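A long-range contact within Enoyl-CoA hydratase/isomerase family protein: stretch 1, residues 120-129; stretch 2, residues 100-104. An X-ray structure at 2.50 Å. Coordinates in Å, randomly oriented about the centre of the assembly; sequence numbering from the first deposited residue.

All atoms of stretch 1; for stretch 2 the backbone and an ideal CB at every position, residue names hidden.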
ATOM      1  N   ILE A 120      -0.799  -9.733  -3.475  1.00 20.20           N
ATOM      2  CA  ILE A 120      -0.314 -10.684  -4.505  1.00 21.11           C
ATOM      3  C   ILE A 120       0.701 -10.017  -5.369  1.00 20.94           C
ATOM      4  O   ILE A 120       0.480  -8.880  -5.852  1.00 21.52           O
ATOM      5  CB  ILE A 120      -1.456 -11.171  -5.447  1.00 21.86           C
ATOM      6  CG1 ILE A 120      -2.616 -11.706  -4.608  1.00 23.88           C
ATOM      7  CG2 ILE A 120      -0.927 -12.266  -6.415  1.00 19.62           C
ATOM      8  CD1 ILE A 120      -3.840 -12.210  -5.464  1.00 29.94           C
ATOM      9  N   GLY A 121       1.815 -10.686  -5.573  1.00 20.96           N
ATOM     10  CA  GLY A 121       2.861 -10.105  -6.418  1.00 22.28           C
ATOM     11  C   GLY A 121       3.131 -10.991  -7.619  1.00 22.73           C
ATOM     12  O   GLY A 121       2.552 -12.057  -7.726  1.00 22.80           O
ATOM     13  N   VAL A 122       4.014 -10.565  -8.512  1.00 24.90           N
ATOM     14  CA  VAL A 122       4.302 -11.355  -9.742  1.00 27.61           C
ATOM     15  C   VAL A 122       5.762 -11.738  -9.761  1.00 28.68           C
ATOM     16  O   VAL A 122       6.610 -10.925  -9.362  1.00 30.98           O
ATOM     17  CB  VAL A 122       3.844 -10.631 -11.068  1.00 27.01           C
ATOM     18  CG1 VAL A 122       2.349 -10.496 -11.058  1.00 26.54           C
ATOM     19  CG2 VAL A 122       4.450  -9.257 -11.186  1.00 28.01           C
ATOM     20  N   ALA A 123       6.054 -12.973 -10.168  1.00 29.66           N
ATOM     21  CA  ALA A 123       7.449 -13.461 -10.370  1.00 30.17           C
ATOM     22  C   ALA A 123       8.200 -12.696 -11.467  1.00 31.40           C
ATOM     23  O   ALA A 123       7.618 -12.331 -12.509  1.00 32.43           O
ATOM     24  CB  ALA A 123       7.418 -14.955 -10.741  1.00 29.46           C
ATOM     25  N   GLY A 124       9.491 -12.474 -11.253  1.00 32.60           N
ATOM     26  CA  GLY A 124      10.311 -11.827 -12.252  1.00 32.72           C
ATOM     27  C   GLY A 124      11.358 -10.922 -11.650  1.00 34.04           C
ATOM     28  O   GLY A 124      11.612 -10.970 -10.434  1.00 34.37           O
ATOM     29  N   PRO A 125      11.991 -10.085 -12.497  1.00 34.46           N
ATOM     30  CA  PRO A 125      13.188  -9.362 -12.007  1.00 34.21           C
ATOM     31  C   PRO A 125      12.791  -8.104 -11.242  1.00 34.13           C
ATOM     32  O   PRO A 125      13.234  -7.003 -11.583  1.00 34.62           O
ATOM     33  CB  PRO A 125      13.921  -8.983 -13.302  1.00 34.68           C
ATOM     34  CG  PRO A 125      12.795  -8.857 -14.377  1.00 34.34           C
ATOM     35  CD  PRO A 125      11.752  -9.917 -13.959  1.00 34.63           C
ATOM     36  N   PHE A 126      11.946  -8.247 -10.214  1.00 32.81           N
ATOM     37  CA  PHE A 126      11.362  -7.056  -9.575  1.00 29.38           C
ATOM     38  C   PHE A 126      11.960  -6.845  -8.226  1.00 28.47           C
ATOM     39  O   PHE A 126      12.498  -7.778  -7.654  1.00 29.27           O
ATOM     40  CB  PHE A 126       9.873  -7.186  -9.528  1.00 28.88           C
ATOM     41  CG  PHE A 126       9.247  -7.359 -10.892  1.00 27.72           C
ATOM     42  CD1 PHE A 126       9.264  -6.311 -11.819  1.00 28.22           C
ATOM     43  CD2 PHE A 126       8.654  -8.562 -11.246  1.00 26.56           C
ATOM     44  CE1 PHE A 126       8.694  -6.447 -13.062  1.00 27.24           C
ATOM     45  CE2 PHE A 126       8.057  -8.725 -12.500  1.00 27.27           C
ATOM     46  CZ  PHE A 126       8.059  -7.661 -13.414  1.00 25.79           C
ATOM     47  N   SER A 127      11.962  -5.613  -7.749  1.00 26.42           N
ATOM     48  CA  SER A 127      12.398  -5.356  -6.388  1.00 26.16           C
ATOM     49  C   SER A 127      11.215  -4.917  -5.548  1.00 24.59           C
ATOM     50  O   SER A 127      10.446  -3.999  -5.960  1.00 25.13           O
ATOM     51  CB  SER A 127      13.426  -4.216  -6.344  1.00 26.16           C
ATOM     52  OG  SER A 127      14.500  -4.618  -7.154  1.00 31.92           O
ATOM     53  N   ILE A 128      11.100  -5.494  -4.361  1.00 21.42           N
ATOM     54  CA  ILE A 128      10.132  -4.998  -3.427  1.00 19.65           C
ATOM     55  C   ILE A 128      10.852  -4.701  -2.125  1.00 20.11           C
ATOM     56  O   ILE A 128      11.563  -5.591  -1.576  1.00 20.48           O
ATOM     57  CB  ILE A 128       9.073  -6.042  -3.180  1.00 20.10           C
ATOM     58  CG1 ILE A 128       8.250  -6.290  -4.448  1.00 16.94           C
ATOM     59  CG2 ILE A 128       8.255  -5.648  -1.975  1.00 19.62           C
ATOM     60  CD1 ILE A 128       7.469  -7.528  -4.367  1.00 17.59           C
ATOM     61  N   GLY A 129      10.715  -3.478  -1.610  1.00 19.07           N
ATOM     62  CA  GLY A 129      11.360  -3.198  -0.355  1.00 18.73           C
ATOM     63  C   GLY A 129      11.340  -1.746  -0.021  1.00 19.29           C
ATOM     64  O   GLY A 129      10.749  -0.977  -0.737  1.00 18.78           O
ATOM     65  N   UNK A 100      -2.597  -5.960  -5.680  1.00 21.64           N
ATOM     66  CA  UNK A 100      -2.119  -6.828  -6.738  1.00 22.54           C
ATOM     67  C   UNK A 100      -0.905  -6.131  -7.331  1.00 23.46           C
ATOM     68  O   UNK A 100      -1.055  -5.176  -8.144  1.00 25.02           O
ATOM     69  CB  UNK A 100      -3.195  -7.105  -7.789  1.00 22.54           C
ATOM     70  N   UNK A 101       0.289  -6.591  -6.974  1.00 22.82           N
ATOM     71  CA  UNK A 101       1.462  -5.828  -7.318  1.00 23.82           C
ATOM     72  C   UNK A 101       2.045  -6.327  -8.643  1.00 24.43           C
ATOM     73  O   UNK A 101       2.477  -7.468  -8.706  1.00 23.45           O
ATOM     74  CB  UNK A 101       2.501  -5.914  -6.198  1.00 23.82           C
ATOM     75  N   UNK A 102       2.027  -5.486  -9.716  1.00 26.04           N
ATOM     76  CA  UNK A 102       2.455  -6.032 -11.030  1.00 27.26           C
ATOM     77  C   UNK A 102       3.980  -6.033 -11.318  1.00 28.21           C
ATOM     78  O   UNK A 102       4.387  -6.358 -12.424  1.00 30.26           O
ATOM     79  CB  UNK A 102       1.766  -5.226 -12.133  1.00 27.26           C
ATOM     80  N   UNK A 103       4.814  -5.730 -10.328  1.00 28.71           N
ATOM     81  CA  UNK A 103       6.247  -5.746 -10.527  1.00 28.46           C
ATOM     82  C   UNK A 103       6.976  -5.254  -9.293  1.00 29.28           C
ATOM     83  O   UNK A 103       6.989  -5.949  -8.231  1.00 29.79           O
ATOM     84  CB  UNK A 103       6.626  -4.895 -11.741  1.00 28.46           C
ATOM     85  N   UNK A 104       7.615  -4.089  -9.432  1.00 28.15           N
ATOM     86  CA  UNK A 104       8.376  -3.426  -8.352  1.00 27.21           C
ATOM     87  C   UNK A 104       7.436  -2.762  -7.356  1.00 26.63           C
ATOM     88  O   UNK A 104       6.384  -2.208  -7.739  1.00 27.19           O
ATOM     89  CB  UNK A 104       9.339  -2.386  -8.928  1.00 27.21           C
TER

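Position 100 lies beside Ile120 in a parallel bridge, the two CA atoms 4.8 Å apart, and its phi/psi of -110/102 is extended. Its CB points to the same face of the sheet as the side chain of Ile120, and the ideal CB stands 4.5 Å from Ile120 O. An aliphatic neighbour favours a nonpolar residue, though stretch 1 alone does not fix its size. The residue is Ala100, whose methyl group adds a small apolar surface beside the isoleucine; its CA also makes a CA-H...O contact with Ile120 O at 3.4 Å.

At position 101 the backbone supplies the hydrogen bond. Its N donates a short, nearly straight hydrogen bond to Ile120 O (2.6 Å, 173°), which excludes proline, whose nitrogen has no hydrogen to give. The CB points sideways; the ideal CB is 3.6 Å from Ile120 O and 4.2 Å from Gly121 CA, so little of stretch 1 but backbone lies beside it. Small or medium residues such as alanine, serine, cysteine or valine would be reasonable. It is Cys101 (chi1 162°, t), whose CB packs 3.6 Å from Ile120 O, while SG has no atom of stretch 1 within 4.5 Å. Its carbonyl O lies 3.5 Å from Gly121 CA in a further CA-H...O contact.

Position 102 turns its CB away from stretch 1, and the nearest atom to the ideal CB, Val122 CG2, is 4.9 Å off. Many residues would fit. A phi of -85° is compatible with proline, and no atom of stretch 1 needs a hydrogen from this nitrogen. Pro102 is found; its carbonyl O, not its ring, makes the close approach, meeting Val122 CG2 at 3.2 Å.

Position 103 is the most restricted. Its phi/psi of 175/-113 is unusual for a residue with a CB, and the ideal CB would clash with Phe126 CE1 at 2.9 Å. Glycine is the natural answer, and Gly103 takes the place. Without a side chain, its CA sits over the face of the Phe126 ring, 3.4 Å from the centroid, in a CH-pi contact. Its carbonyl O accepts a hydrogen bond from water 1 (2.6 Å), which in turn accepts one from Val122 N (3.1 Å), so the water bridges the two stretches.

Position 104 has its CB sideways, 3.6 Å from Ser127 O, with the Phe126 ring and the polar atoms Pro125 O and Ser127 OG nearby. An aromatic or a long polar side chain would suit; histidine combines both characters. His104 (chi1 m) receives the edge of Phe126 on its face, centroids 5.2 Å apart and planes at 82°. Water 2 donates to Pro125 O (2.8 Å) and bonds weakly to His104 NE2 (3.4 Å).

Stretch 2, residues 100-104: ACPGH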
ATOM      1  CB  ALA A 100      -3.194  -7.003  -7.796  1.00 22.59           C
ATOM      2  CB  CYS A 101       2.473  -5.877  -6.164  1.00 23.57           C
ATOM      3  SG  CYS A 101       4.123  -5.428  -6.666  1.00 23.28           S
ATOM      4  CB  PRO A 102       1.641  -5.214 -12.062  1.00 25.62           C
ATOM      5  CG  PRO A 102       1.093  -4.040 -11.348  1.00 26.96           C
ATOM      6  CD  PRO A 102       1.510  -4.113  -9.870  1.00 26.62           C
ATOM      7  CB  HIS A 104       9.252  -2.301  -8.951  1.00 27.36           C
ATOM      8  CG  HIS A 104      10.326  -2.787  -9.866  1.00 30.80           C
ATOM      9  ND1 HIS A 104      10.350  -2.482 -11.207  1.00 34.30           N
ATOM     10  CD2 HIS A 104      11.409  -3.565  -9.636  1.00 33.07           C
ATOM     11  CE1 HIS A 104      11.398  -3.057 -11.770  1.00 36.62           C
ATOM     12  NE2 HIS A 104      12.056  -3.723 -10.836  1.00 37.36           N
TER
HETATM   13  O   HOH W   1       6.101  -8.384  -7.852  1.00 27.96           O
HETATM   14  O   HOH W   2      14.796  -5.409  -9.858  1.00 33.13           O
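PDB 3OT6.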